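Local coordinates for chitinase (PDB 4TXG), which probably binds chitin and hydrolyses its glycosidic bonds, as a chitinase of glycoside hydrolase family 18, at residues A[119-124]-A[135-140]; A[292-297]-A[347-352]; A[444-449]-A[699-704]; A[521-526]-A[621-626]; A[691-696]-A[739-744]. One frame throughout, in Å; residues are numbered along the deposited sequence.

Interaction 1. Residues A[119-124]-A[135-140]; sequences ALCRPE and PYCAVY
Y136 and C137 meet R122 and C121 in a short disulfide-closed loop ahead of the first strand of the family 18 barrel. Y136 comes first: its ring lies under the R122 backbone and chain, with R122 CA 4.0 Å from the ring centroid and above the face, displaced toward the rim. R122 CG, anti to its own backbone N (chi1 -178°), carries the arginine chain alongside the tyrosine and stands 3.8 Å from Y136 CZ; the chain bends at chi3, the guanidinium plane 69° from the Y136 ring, and NH1 is hydrogen-bonded to L126 O. At C137 the covalent link follows, C137 SG to C121 SG at 2.1 Å with a torsion of 78° about the S-S bond, while C137 N is held by N118 OD1. The chain then curls back, Y136 O accepting from both V139 N and Y140 N. V139 CG1 sits over the centre of one face of the Y140 ring. Y140 CB packs 3.2 Å from C121 O, and its hydroxyl is hydrogen-bonded to D390 and Q365, anchoring the loop to the barrel. On the other face of that ring, P123 CG stands over the centre, 3.5 Å from the centroid.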
# COMPACT_ATOMS: atom_id res chain seq x y z
N ALA A 119 4.17 9.76 -25.46
CA ALA A 119 3.98 8.32 -25.37
C ALA A 119 5.30 7.58 -25.12
O ALA A 119 5.30 6.45 -24.62
CB ALA A 119 3.32 7.80 -26.63
N LEU A 120 6.41 8.22 -25.45
CA LEU A 120 7.73 7.64 -25.21
C LEU A 120 8.11 7.64 -23.72
O LEU A 120 9.08 7.00 -23.33
CB LEU A 120 8.78 8.39 -26.02
CG LEU A 120 8.66 8.17 -27.53
CD1 LEU A 120 9.52 9.18 -28.29
CD2 LEU A 120 9.06 6.75 -27.87
N CYS A 121 7.33 8.35 -22.90
CA CYS A 121 7.62 8.44 -21.47
C CYS A 121 6.57 7.75 -20.60
O CYS A 121 6.56 7.93 -19.38
CB CYS A 121 7.74 9.91 -21.06
SG CYS A 121 9.07 10.79 -21.90
N ARG A 122 5.67 6.98 -21.21
CA ARG A 122 4.63 6.33 -20.41
C ARG A 122 5.25 5.23 -19.55
O ARG A 122 6.01 4.41 -20.06
CB ARG A 122 3.54 5.75 -21.32
CG ARG A 122 2.41 5.10 -20.54
CD ARG A 122 1.28 4.59 -21.46
NE ARG A 122 1.79 3.72 -22.52
CZ ARG A 122 1.97 2.41 -22.39
NH1 ARG A 122 1.68 1.79 -21.25
NH2 ARG A 122 2.44 1.71 -23.42
N PRO A 123 4.94 5.21 -18.24
CA PRO A 123 5.42 4.12 -17.38
C PRO A 123 5.03 2.75 -17.90
O PRO A 123 3.93 2.58 -18.44
CB PRO A 123 4.74 4.41 -16.03
CG PRO A 123 4.60 5.91 -16.02
CD PRO A 123 4.27 6.27 -17.46
N GLU A 124 5.93 1.78 -17.76
CA GLU A 124 5.67 0.42 -18.21
C GLU A 124 4.34 -0.12 -17.68
O GLU A 124 4.07 -0.07 -16.49
CB GLU A 124 6.81 -0.50 -17.77
CG GLU A 124 6.58 -1.97 -18.10
CD GLU A 124 7.70 -2.86 -17.57
OE1 GLU A 124 8.80 -2.34 -17.29
OE2 GLU A 124 7.47 -4.08 -17.42
N PRO A 135 0.63 14.34 -20.71
CA PRO A 135 2.00 14.89 -20.66
C PRO A 135 2.96 14.10 -19.78
O PRO A 135 3.48 14.63 -18.80
CB PRO A 135 1.78 16.30 -20.10
CG PRO A 135 0.57 16.16 -19.23
CD PRO A 135 -0.32 15.17 -19.94
N TYR A 136 3.22 12.84 -20.13
CA TYR A 136 4.08 11.99 -19.30
C TYR A 136 5.49 12.53 -19.12
O TYR A 136 6.11 12.31 -18.09
CB TYR A 136 4.18 10.59 -19.89
CG TYR A 136 2.91 9.79 -19.81
CD1 TYR A 136 2.37 9.44 -18.57
CD2 TYR A 136 2.26 9.38 -20.96
CE1 TYR A 136 1.20 8.70 -18.50
CE2 TYR A 136 1.10 8.66 -20.89
CZ TYR A 136 0.58 8.32 -19.67
OH TYR A 136 -0.59 7.58 -19.63
N CYS A 137 6.00 13.23 -20.13
CA CYS A 137 7.40 13.64 -20.10
C CYS A 137 7.64 14.77 -19.11
O CYS A 137 8.78 15.12 -18.83
CB CYS A 137 7.87 14.02 -21.50
SG CYS A 137 8.22 12.55 -22.52
N ALA A 138 6.56 15.31 -18.56
CA ALA A 138 6.67 16.31 -17.49
C ALA A 138 7.15 15.69 -16.17
O ALA A 138 7.73 16.39 -15.33
CB ALA A 138 5.32 17.01 -17.28
N VAL A 139 6.92 14.39 -15.99
CA VAL A 139 7.20 13.71 -14.72
C VAL A 139 8.07 12.47 -14.94
O VAL A 139 8.79 12.04 -14.04
CB VAL A 139 5.87 13.31 -14.01
CG1 VAL A 139 6.08 12.31 -12.88
CG2 VAL A 139 5.15 14.56 -13.49
N TYR A 140 8.01 11.90 -16.15
CA TYR A 140 8.72 10.67 -16.44
C TYR A 140 9.80 10.84 -17.52
O TYR A 140 9.73 11.75 -18.34
CB TYR A 140 7.74 9.58 -16.89
CG TYR A 140 6.74 9.23 -15.81
CD1 TYR A 140 7.12 8.53 -14.68
CD2 TYR A 140 5.40 9.62 -15.92
CE1 TYR A 140 6.22 8.21 -13.68
CE2 TYR A 140 4.48 9.29 -14.93
CZ TYR A 140 4.89 8.60 -13.81
OH TYR A 140 3.99 8.27 -12.81

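Interaction 2. Residues A[292-297]-A[347-352]; sequences AFSDSA and QTLRDR
D295 and R352 meet between two helices in a weak salt bridge: R352 NE to D295 OD1 is 3.4 Å, bent to 130° at the hydrogen, although OD1 lies at the edge of the guanidinium, in its plane. A water bridges the pair, donating a hydrogen bond to D295 OD2 at 2.8 Å and accepting one from R352 NH2 at 3.0 Å. R352 NH1 turns to D351 OD1 of its own helix, also a weak bond, and R355 NE pairs with that same oxygen. Segments 292-297 and 347-352 run 35° from parallel with axes 9.1 Å apart; they lie on helices 287-304 and 338-360, neighbours on the outside of the TIM barrel. Between them S294 OG points back to I290 O and T348 OG1 to A344 O, so both hydroxyls are satisfied within their own helices. S294 CB meets R352 CG at 3.7 Å, and T348 CG2 approaches S294 OG while lying over one face of the R352 guanidinium. On the inner side L349 CD1 touches A297 CB at 4.0 Å, and L349 CD2 reaches the edge of the F293 ring.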
# COMPACT_ATOMS: atom_id res chain seq x y z
N ALA A 292 -18.87 12.22 -9.61
CA ALA A 292 -18.79 13.38 -8.73
C ALA A 292 -17.46 13.42 -8.01
O ALA A 292 -16.82 14.48 -7.90
CB ALA A 292 -19.93 13.36 -7.71
N PHE A 293 -17.03 12.26 -7.52
CA PHE A 293 -15.75 12.21 -6.82
C PHE A 293 -14.59 12.57 -7.74
O PHE A 293 -13.73 13.39 -7.39
CB PHE A 293 -15.52 10.82 -6.21
CG PHE A 293 -14.20 10.70 -5.52
CD1 PHE A 293 -14.03 11.23 -4.25
CD2 PHE A 293 -13.13 10.11 -6.15
CE1 PHE A 293 -12.80 11.14 -3.60
CE2 PHE A 293 -11.90 10.02 -5.51
CZ PHE A 293 -11.74 10.54 -4.24
N SER A 294 -14.55 11.95 -8.92
CA SER A 294 -13.44 12.14 -9.84
C SER A 294 -13.34 13.59 -10.30
O SER A 294 -12.24 14.16 -10.31
CB SER A 294 -13.57 11.20 -11.03
OG SER A 294 -13.52 9.85 -10.57
N ASP A 295 -14.46 14.19 -10.65
CA ASP A 295 -14.45 15.60 -11.02
C ASP A 295 -13.99 16.48 -9.85
O ASP A 295 -13.28 17.47 -10.05
CB ASP A 295 -15.82 16.05 -11.51
CG ASP A 295 -16.20 15.44 -12.86
OD1 ASP A 295 -15.30 14.93 -13.58
OD2 ASP A 295 -17.39 15.49 -13.22
N SER A 296 -14.39 16.11 -8.63
CA SER A 296 -14.01 16.89 -7.45
C SER A 296 -12.50 16.77 -7.19
O SER A 296 -11.89 17.71 -6.68
CB SER A 296 -14.80 16.47 -6.21
OG SER A 296 -14.34 15.25 -5.65
N ALA A 297 -11.91 15.63 -7.54
CA ALA A 297 -10.48 15.43 -7.33
C ALA A 297 -9.69 16.33 -8.27
O ALA A 297 -8.70 16.94 -7.88
CB ALA A 297 -10.10 13.97 -7.53
N GLN A 347 -10.54 3.55 -12.93
CA GLN A 347 -10.58 3.80 -14.37
C GLN A 347 -11.10 5.21 -14.65
O GLN A 347 -10.58 5.92 -15.53
CB GLN A 347 -11.45 2.77 -15.10
CG GLN A 347 -11.47 3.01 -16.60
CD GLN A 347 -12.05 1.85 -17.39
OE1 GLN A 347 -12.31 0.78 -16.84
NE2 GLN A 347 -12.24 2.06 -18.69
N THR A 348 -12.11 5.63 -13.90
CA THR A 348 -12.70 6.94 -14.10
C THR A 348 -11.78 8.05 -13.60
O THR A 348 -11.64 9.10 -14.24
CB THR A 348 -14.07 7.05 -13.39
OG1 THR A 348 -14.91 5.98 -13.84
CG2 THR A 348 -14.75 8.38 -13.73
N LEU A 349 -11.15 7.82 -12.46
CA LEU A 349 -10.18 8.78 -11.94
C LEU A 349 -9.02 8.97 -12.93
O LEU A 349 -8.59 10.09 -13.18
CB LEU A 349 -9.67 8.29 -10.60
CG LEU A 349 -9.16 9.22 -9.51
CD1 LEU A 349 -10.05 10.43 -9.31
CD2 LEU A 349 -9.09 8.38 -8.24
N ARG A 350 -8.55 7.86 -13.50
CA ARG A 350 -7.48 7.88 -14.50
C ARG A 350 -7.90 8.71 -15.71
O ARG A 350 -7.14 9.55 -16.20
CB ARG A 350 -7.12 6.45 -14.93
CG ARG A 350 -6.08 6.35 -16.05
CD ARG A 350 -4.65 6.48 -15.51
NE ARG A 350 -4.25 7.87 -15.29
CZ ARG A 350 -3.30 8.24 -14.43
NH1 ARG A 350 -2.98 9.53 -14.32
NH2 ARG A 350 -2.67 7.33 -13.68
N ASP A 351 -9.11 8.47 -16.18
CA ASP A 351 -9.66 9.20 -17.32
C ASP A 351 -9.74 10.71 -17.03
O ASP A 351 -9.30 11.53 -17.85
CB ASP A 351 -11.04 8.65 -17.68
CG ASP A 351 -11.68 9.39 -18.85
OD1 ASP A 351 -12.26 10.47 -18.63
OD2 ASP A 351 -11.59 8.88 -19.99
N ARG A 352 -10.30 11.08 -15.88
CA ARG A 352 -10.49 12.50 -15.60
C ARG A 352 -9.17 13.20 -15.37
O ARG A 352 -8.97 14.34 -15.83
CB ARG A 352 -11.39 12.71 -14.37
CG ARG A 352 -12.80 12.16 -14.53
CD ARG A 352 -13.54 12.76 -15.72
NE ARG A 352 -14.93 12.30 -15.70
CZ ARG A 352 -15.35 11.15 -16.23
NH1 ARG A 352 -14.50 10.33 -16.85
NH2 ARG A 352 -16.63 10.82 -16.13
O HOH W 1 -17.62 13.37 -14.98

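Interaction 3. Residues A[444-449]-A[699-704]; sequences AYHYYR and VPTSAP
P700 CB comes within 3.1 Å of H446 O, and the backbone at Y447 is met by S702: its CB and OG each lie 3.6 Å from Y447 CA. S702 CB also packs 3.9 Å from Y447 CB. T701 OG1 approaches the imidazole of H446 obliquely, 3.6 Å from H446 ND1. No hydrogen bond joins the two segments directly; the contact rests on packing of helix residues H446 and Y447 against a type I beta turn from P700 to A703. Outside this first shell the polar groups are held by neighbours. S702 OG lies between its own backbone N and carbonyl carbon (chi1 55°), and is hydrogen-bonded to P762 O, while T701 OG1 binds G732 O. S702 O receives W443 NE1, and Y447 O takes a bond from S764 OG, so the helix and the turn share the 762-764 loop. The contact joins the glycoside hydrolase family 18 region to the C-terminal beta region. Helix 441-448 rests with Y445 on strand 457-462 and with Y447 and Y448 on helix 374-377, while strand 694-700 leads into the turn beside strand 734-740.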
# COMPACT_ATOMS: atom_id res chain seq x y z
N ALA A 444 4.32 -9.61 0.10
CA ALA A 444 3.44 -8.58 -0.45
C ALA A 444 4.04 -7.93 -1.70
O ALA A 444 3.33 -7.67 -2.67
CB ALA A 444 3.15 -7.53 0.61
N TYR A 445 5.33 -7.63 -1.66
CA TYR A 445 6.00 -7.09 -2.84
C TYR A 445 5.81 -8.04 -4.03
O TYR A 445 5.45 -7.63 -5.14
CB TYR A 445 7.49 -6.87 -2.57
CG TYR A 445 8.31 -6.75 -3.83
CD1 TYR A 445 8.27 -5.59 -4.61
CD2 TYR A 445 9.12 -7.80 -4.26
CE1 TYR A 445 9.02 -5.49 -5.77
CE2 TYR A 445 9.87 -7.69 -5.42
CZ TYR A 445 9.81 -6.55 -6.17
OH TYR A 445 10.55 -6.45 -7.33
N HIS A 446 6.06 -9.31 -3.79
CA HIS A 446 5.99 -10.28 -4.87
C HIS A 446 4.56 -10.47 -5.37
O HIS A 446 4.35 -10.74 -6.56
CB HIS A 446 6.61 -11.60 -4.43
CG HIS A 446 8.11 -11.57 -4.52
ND1 HIS A 446 8.76 -11.46 -5.73
CD2 HIS A 446 9.06 -11.56 -3.56
CE1 HIS A 446 10.07 -11.42 -5.52
NE2 HIS A 446 10.28 -11.49 -4.22
N TYR A 447 3.58 -10.30 -4.48
CA TYR A 447 2.19 -10.29 -4.92
C TYR A 447 1.98 -9.18 -5.97
O TYR A 447 1.42 -9.42 -7.05
CB TYR A 447 1.22 -10.10 -3.73
CG TYR A 447 -0.20 -9.79 -4.19
CD1 TYR A 447 -0.58 -8.48 -4.47
CD2 TYR A 447 -1.13 -10.80 -4.38
CE1 TYR A 447 -1.86 -8.19 -4.92
CE2 TYR A 447 -2.41 -10.51 -4.83
CZ TYR A 447 -2.76 -9.20 -5.10
OH TYR A 447 -4.05 -8.88 -5.54
N TYR A 448 2.41 -7.97 -5.65
CA TYR A 448 2.11 -6.83 -6.52
C TYR A 448 2.87 -6.88 -7.84
O TYR A 448 2.43 -6.29 -8.83
CB TYR A 448 2.35 -5.51 -5.77
CG TYR A 448 1.19 -5.26 -4.83
CD1 TYR A 448 -0.03 -4.80 -5.32
CD2 TYR A 448 1.28 -5.54 -3.47
CE1 TYR A 448 -1.13 -4.63 -4.49
CE2 TYR A 448 0.18 -5.36 -2.62
CZ TYR A 448 -1.01 -4.90 -3.14
OH TYR A 448 -2.13 -4.71 -2.33
N ARG A 449 3.98 -7.62 -7.90
CA ARG A 449 4.70 -7.76 -9.16
C ARG A 449 3.92 -8.58 -10.19
O ARG A 449 4.29 -8.61 -11.37
CB ARG A 449 6.07 -8.40 -8.93
CG ARG A 449 7.05 -7.47 -8.26
CD ARG A 449 7.47 -6.34 -9.22
NE ARG A 449 8.41 -6.87 -10.20
CZ ARG A 449 8.07 -7.27 -11.41
NH1 ARG A 449 6.81 -7.15 -11.81
NH2 ARG A 449 8.99 -7.77 -12.22
N VAL A 699 3.15 -15.95 -13.45
CA VAL A 699 2.38 -15.88 -12.22
C VAL A 699 3.33 -15.46 -11.10
O VAL A 699 4.41 -16.05 -10.97
CB VAL A 699 1.71 -17.23 -11.91
CG1 VAL A 699 0.92 -17.18 -10.61
CG2 VAL A 699 0.80 -17.62 -13.08
N PRO A 700 2.97 -14.44 -10.31
CA PRO A 700 3.92 -14.04 -9.26
C PRO A 700 4.14 -15.15 -8.24
O PRO A 700 3.25 -15.98 -8.03
CB PRO A 700 3.25 -12.82 -8.62
CG PRO A 700 1.77 -13.03 -8.87
CD PRO A 700 1.70 -13.70 -10.23
N THR A 701 5.32 -15.16 -7.63
CA THR A 701 5.69 -16.21 -6.69
C THR A 701 5.00 -16.06 -5.33
O THR A 701 5.32 -16.79 -4.39
CB THR A 701 7.21 -16.21 -6.46
OG1 THR A 701 7.63 -14.86 -6.18
CG2 THR A 701 7.94 -16.74 -7.70
N SER A 702 4.09 -15.11 -5.21
CA SER A 702 3.21 -15.03 -4.04
C SER A 702 2.38 -16.31 -3.91
O SER A 702 2.03 -16.72 -2.80
CB SER A 702 2.30 -13.79 -4.12
OG SER A 702 1.57 -13.77 -5.35
N ALA A 703 2.08 -16.96 -5.05
CA ALA A 703 1.39 -18.25 -5.03
C ALA A 703 2.41 -19.35 -5.22
O ALA A 703 3.35 -19.19 -6.00
CB ALA A 703 0.32 -18.33 -6.11
N PRO A 704 2.23 -20.46 -4.51
CA PRO A 704 3.11 -21.63 -4.66
C PRO A 704 3.12 -22.11 -6.11
O PRO A 704 2.14 -21.93 -6.83
CB PRO A 704 2.48 -22.68 -3.74
CG PRO A 704 1.65 -21.92 -2.78
CD PRO A 704 1.20 -20.68 -3.48

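Interaction 4. Residues A[521-526]-A[621-626]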
# COMPACT_ATOMS: atom_id res chain seq x y z
N PRO A 521 5.46 6.85 18.97
CA PRO A 521 6.42 7.28 17.95
C PRO A 521 7.76 6.61 18.23
O PRO A 521 8.02 6.27 19.39
CB PRO A 521 6.50 8.79 18.15
CG PRO A 521 6.20 8.99 19.61
CD PRO A 521 5.15 7.93 19.92
N MET A 522 8.60 6.42 17.21
CA MET A 522 9.86 5.72 17.46
C MET A 522 10.81 6.51 18.38
O MET A 522 11.65 5.91 19.05
CB MET A 522 10.56 5.36 16.14
CG MET A 522 10.16 3.97 15.60
SD MET A 522 10.32 2.67 16.85
CE MET A 522 12.05 2.83 17.27
N TRP A 523 10.68 7.84 18.45
CA TRP A 523 11.50 8.56 19.43
C TRP A 523 11.16 8.13 20.85
O TRP A 523 12.05 8.03 21.71
CB TRP A 523 11.39 10.09 19.32
CG TRP A 523 10.08 10.69 18.82
CD1 TRP A 523 9.72 10.88 17.51
CD2 TRP A 523 9.03 11.28 19.61
NE1 TRP A 523 8.50 11.51 17.44
CE2 TRP A 523 8.05 11.76 18.71
CE3 TRP A 523 8.81 11.43 20.99
CZ2 TRP A 523 6.87 12.38 19.14
CZ3 TRP A 523 7.65 12.04 21.41
CH2 TRP A 523 6.69 12.51 20.49
N HIS A 524 9.89 7.85 21.12
CA HIS A 524 9.54 7.44 22.46
C HIS A 524 10.07 6.03 22.73
O HIS A 524 10.59 5.77 23.81
CB HIS A 524 8.02 7.50 22.70
CG HIS A 524 7.64 7.14 24.11
ND1 HIS A 524 8.12 7.83 25.20
CD2 HIS A 524 6.85 6.16 24.59
CE1 HIS A 524 7.63 7.29 26.30
NE2 HIS A 524 6.86 6.27 25.96
N ALA A 525 9.99 5.14 21.74
CA ALA A 525 10.57 3.80 21.88
C ALA A 525 12.08 3.86 22.12
O ALA A 525 12.64 3.04 22.85
CB ALA A 525 10.25 2.96 20.65
N LYS A 526 12.75 4.82 21.49
CA LYS A 526 14.19 4.99 21.69
C LYS A 526 14.49 5.49 23.11
O LYS A 526 15.49 5.08 23.71
CB LYS A 526 14.77 5.94 20.63
CG LYS A 526 14.94 5.27 19.26
CD LYS A 526 16.11 4.29 19.31
CE LYS A 526 15.97 3.12 18.35
NZ LYS A 526 17.08 2.11 18.58
N GLU A 621 17.31 13.71 25.39
CA GLU A 621 16.36 12.64 25.12
C GLU A 621 16.09 12.61 23.62
O GLU A 621 16.43 13.55 22.91
CB GLU A 621 15.04 12.83 25.88
CG GLU A 621 14.20 14.00 25.36
CD GLU A 621 12.98 14.29 26.23
OE1 GLU A 621 12.83 13.64 27.30
OE2 GLU A 621 12.18 15.17 25.86
N TYR A 622 15.49 11.52 23.14
CA TYR A 622 15.05 11.48 21.75
C TYR A 622 13.74 12.24 21.58
O TYR A 622 12.91 12.31 22.48
CB TYR A 622 14.86 10.04 21.27
CG TYR A 622 16.14 9.27 21.08
CD1 TYR A 622 16.84 9.35 19.88
CD2 TYR A 622 16.64 8.45 22.08
CE1 TYR A 622 18.02 8.64 19.69
CE2 TYR A 622 17.81 7.72 21.90
CZ TYR A 622 18.49 7.83 20.70
OH TYR A 622 19.66 7.12 20.51
N PHE A 623 13.57 12.81 20.39
CA PHE A 623 12.35 13.53 20.09
C PHE A 623 12.22 13.52 18.58
O PHE A 623 12.96 12.81 17.89
CB PHE A 623 12.39 14.95 20.66
CG PHE A 623 11.04 15.64 20.73
CD1 PHE A 623 10.00 15.08 21.45
CD2 PHE A 623 10.83 16.85 20.09
CE1 PHE A 623 8.76 15.70 21.53
CE2 PHE A 623 9.60 17.49 20.16
CZ PHE A 623 8.57 16.91 20.88
N ILE A 624 11.29 14.32 18.07
CA ILE A 624 11.01 14.39 16.65
C ILE A 624 12.28 14.72 15.85
O ILE A 624 13.01 15.65 16.20
CB ILE A 624 9.95 15.47 16.37
CG1 ILE A 624 8.62 15.08 17.03
CG2 ILE A 624 9.80 15.72 14.88
CD1 ILE A 624 7.56 16.19 16.96
N GLY A 625 12.55 13.93 14.81
CA GLY A 625 13.75 14.14 14.03
C GLY A 625 13.69 13.42 12.70
O GLY A 625 12.62 13.11 12.20
N THR A 626 14.86 13.18 12.12
CA THR A 626 14.91 12.63 10.76
C THR A 626 15.91 11.50 10.56
O THR A 626 16.37 11.27 9.45
CB THR A 626 15.26 13.74 9.73
OG1 THR A 626 16.56 14.27 10.02
CG2 THR A 626 14.23 14.87 9.76
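The indole of W523 is covered on both faces: P521 CG sits 3.3 Å above the plane over the centre of one, and the strand residues F623 and I624 lie over the other, F623 CD1 and I624 N both toward the rim. F623 adds an edge-to-face pair, its edge turned to the six-membered ring, with planes 56° apart and the centroids of W523 and F623 at 4.8 Å. W523 and I624 run side by side, I624 CG1 touching W523 NE1 at 3.6 Å. The Y622 ring takes K526 CB over one face, 3.6 Å from its centroid, a CH-pi contact; the K526 chain bends at chi2 (-73°) and its NZ goes on to E529 and D581. Y622 CB packs against W523 O at 3.5 Å. The 522-526 part of helix 522-530 runs antiparallel (176°) to strand 621-624, and so packs on the hairpin 609-612/621-624 that follows the last barrel strand, 599-603. W523 NE1 is hydrogen-bonded to A606 O, and F623 makes a cation-pi contact with R615. With no hydrogen bond between the segments, cohesion comes from aromatic and aliphatic surfaces, while the polar ends of W523 and K526 are satisfied by surrounding partners.

Interaction 5. Residues A[691-696]-A[739-744]; sequences GGTEFQ and VKLPSW
F695 and L741 cross obliquely, F695 CE2 touching L741 CG at 3.8 Å, while F695 CB stands 4.2 Å from V739 CG1 on the buried face of an antiparallel pair. L741 CD1 extends the apolar patch to T693 CB. On the other face E694 and K740 slant past each other as two extended chains, E694 CB to K740 CG at 3.9 Å; their charges stay apart, with E694 OE1 4.8 Å from K740 NZ. E694 OE2 is instead engaged by S738 OG and by Q696 NE2, which comes from above the carboxylate plane in a nearly straight bond of 173°. Under these side chains F695 and V739 form a hydrogen-bonded pair, N to O both ways, at 2.8 Å from F695 N to V739 O, and E694 faces K740 in a non-hydrogen-bonded pair. Beyond the strand ends L741 N binds T693 O, G692 N meets L741 O from above its carbonyl plane, and a water links G691 N to S743 O. The sheet is one of two in the C-terminal beta domain. One face is apolar and buried, the other polar, where the spacing of the E694 and K740 charges may allow a weak attraction.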
# COMPACT_ATOMS: atom_id res chain seq x y z
N GLY A 691 -4.97 -26.53 -32.66
CA GLY A 691 -4.69 -27.31 -31.46
C GLY A 691 -3.19 -27.41 -31.27
O GLY A 691 -2.44 -27.45 -32.24
N GLY A 692 -2.75 -27.42 -30.02
CA GLY A 692 -1.32 -27.43 -29.75
C GLY A 692 -0.73 -26.04 -29.57
O GLY A 692 0.41 -25.91 -29.12
N THR A 693 -1.49 -25.00 -29.92
CA THR A 693 -1.04 -23.62 -29.69
C THR A 693 -0.73 -23.42 -28.20
O THR A 693 -1.54 -23.81 -27.35
CB THR A 693 -2.09 -22.59 -30.18
OG1 THR A 693 -2.24 -22.69 -31.61
CG2 THR A 693 -1.68 -21.18 -29.83
N GLU A 694 0.42 -22.84 -27.88
CA GLU A 694 0.84 -22.75 -26.47
C GLU A 694 0.72 -21.34 -25.91
O GLU A 694 1.22 -20.39 -26.50
CB GLU A 694 2.29 -23.23 -26.31
CG GLU A 694 2.76 -23.20 -24.86
CD GLU A 694 4.17 -23.72 -24.69
OE1 GLU A 694 4.88 -23.85 -25.71
OE2 GLU A 694 4.57 -24.00 -23.53
N PHE A 695 0.06 -21.23 -24.77
CA PHE A 695 -0.04 -19.95 -24.09
C PHE A 695 0.85 -20.01 -22.86
O PHE A 695 0.78 -20.98 -22.11
CB PHE A 695 -1.48 -19.64 -23.70
CG PHE A 695 -2.47 -19.79 -24.83
CD1 PHE A 695 -2.47 -18.90 -25.89
CD2 PHE A 695 -3.41 -20.81 -24.81
CE1 PHE A 695 -3.38 -19.03 -26.94
CE2 PHE A 695 -4.33 -20.95 -25.85
CZ PHE A 695 -4.31 -20.05 -26.91
N GLN A 696 1.69 -18.99 -22.67
CA GLN A 696 2.47 -18.89 -21.44
C GLN A 696 2.24 -17.54 -20.78
O GLN A 696 1.91 -16.57 -21.45
CB GLN A 696 3.96 -19.08 -21.70
CG GLN A 696 4.36 -20.48 -22.14
CD GLN A 696 5.87 -20.67 -22.17
OE1 GLN A 696 6.63 -19.77 -21.80
NE2 GLN A 696 6.30 -21.84 -22.59
N VAL A 739 -0.02 -23.41 -20.79
CA VAL A 739 -1.17 -24.24 -21.09
C VAL A 739 -1.34 -24.25 -22.60
O VAL A 739 -1.17 -23.24 -23.26
CB VAL A 739 -2.45 -23.75 -20.38
CG1 VAL A 739 -2.82 -22.33 -20.83
CG2 VAL A 739 -3.61 -24.74 -20.61
N LYS A 740 -1.65 -25.43 -23.15
CA LYS A 740 -1.82 -25.57 -24.59
C LYS A 740 -3.26 -25.89 -24.94
O LYS A 740 -3.94 -26.60 -24.19
CB LYS A 740 -0.92 -26.69 -25.13
CG LYS A 740 0.55 -26.48 -24.91
CD LYS A 740 1.36 -27.60 -25.55
CE LYS A 740 2.85 -27.42 -25.27
NZ LYS A 740 3.67 -28.50 -25.88
N LEU A 741 -3.73 -25.40 -26.08
CA LEU A 741 -4.94 -25.96 -26.66
C LEU A 741 -4.66 -27.45 -26.87
O LEU A 741 -3.57 -27.83 -27.30
CB LEU A 741 -5.31 -25.28 -27.98
CG LEU A 741 -5.78 -23.82 -27.91
CD1 LEU A 741 -6.00 -23.25 -29.31
CD2 LEU A 741 -7.06 -23.71 -27.08
N PRO A 742 -5.64 -28.31 -26.56
CA PRO A 742 -5.46 -29.73 -26.88
C PRO A 742 -5.19 -29.90 -28.35
O PRO A 742 -5.66 -29.08 -29.14
CB PRO A 742 -6.80 -30.38 -26.53
CG PRO A 742 -7.51 -29.44 -25.77
CD PRO A 742 -6.92 -28.05 -25.91
N SER A 743 -4.48 -30.96 -28.70
CA SER A 743 -4.10 -31.21 -30.08
C SER A 743 -5.30 -31.18 -31.01
O SER A 743 -5.17 -30.78 -32.17
CB SER A 743 -3.37 -32.55 -30.19
OG SER A 743 -4.22 -33.64 -29.84
N TRP A 744 -6.47 -31.56 -30.50
CA TRP A 744 -7.68 -31.69 -31.33
C TRP A 744 -8.57 -30.45 -31.31
O TRP A 744 -9.60 -30.42 -31.99
CB TRP A 744 -8.51 -32.89 -30.87
CG TRP A 744 -9.07 -32.71 -29.47
CD1 TRP A 744 -10.21 -32.04 -29.12
CD2 TRP A 744 -8.49 -33.19 -28.25
NE1 TRP A 744 -10.38 -32.08 -27.75
CE2 TRP A 744 -9.34 -32.77 -27.19
CE3 TRP A 744 -7.35 -33.94 -27.94
CZ2 TRP A 744 -9.08 -33.08 -25.85
CZ3 TRP A 744 -7.08 -34.23 -26.60
CH2 TRP A 744 -7.95 -33.82 -25.58
O HOH W 2 -6.58 -28.61 -33.86

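Overall arrangement
The five contacts follow the chain in order, except that interaction 4 is nested inside the loop closed by interaction 3, and interactions 3 and 5 alternate. Interactions 1 and 2 lie on one flank of the TIM barrel, centres about 20 Å apart and nearest atoms about 6 Å apart; D390 bonds both Y140 of the first and R350 of the second. Interaction 3, its centre about 26 Å from that of interaction 1, fastens barrel helix 441-448 to the turn after strand 694-700. Interaction 5 uses that strand's other end, its centre also about 26 Å from that of interaction 3. Interaction 4 lies about 60 Å from interaction 5, centre to centre, across the chain's centre. The C-terminal beta domain is thus joined to the barrel at interaction 3, while interaction 5 pairs two neighbouring strands of its six-stranded sheet.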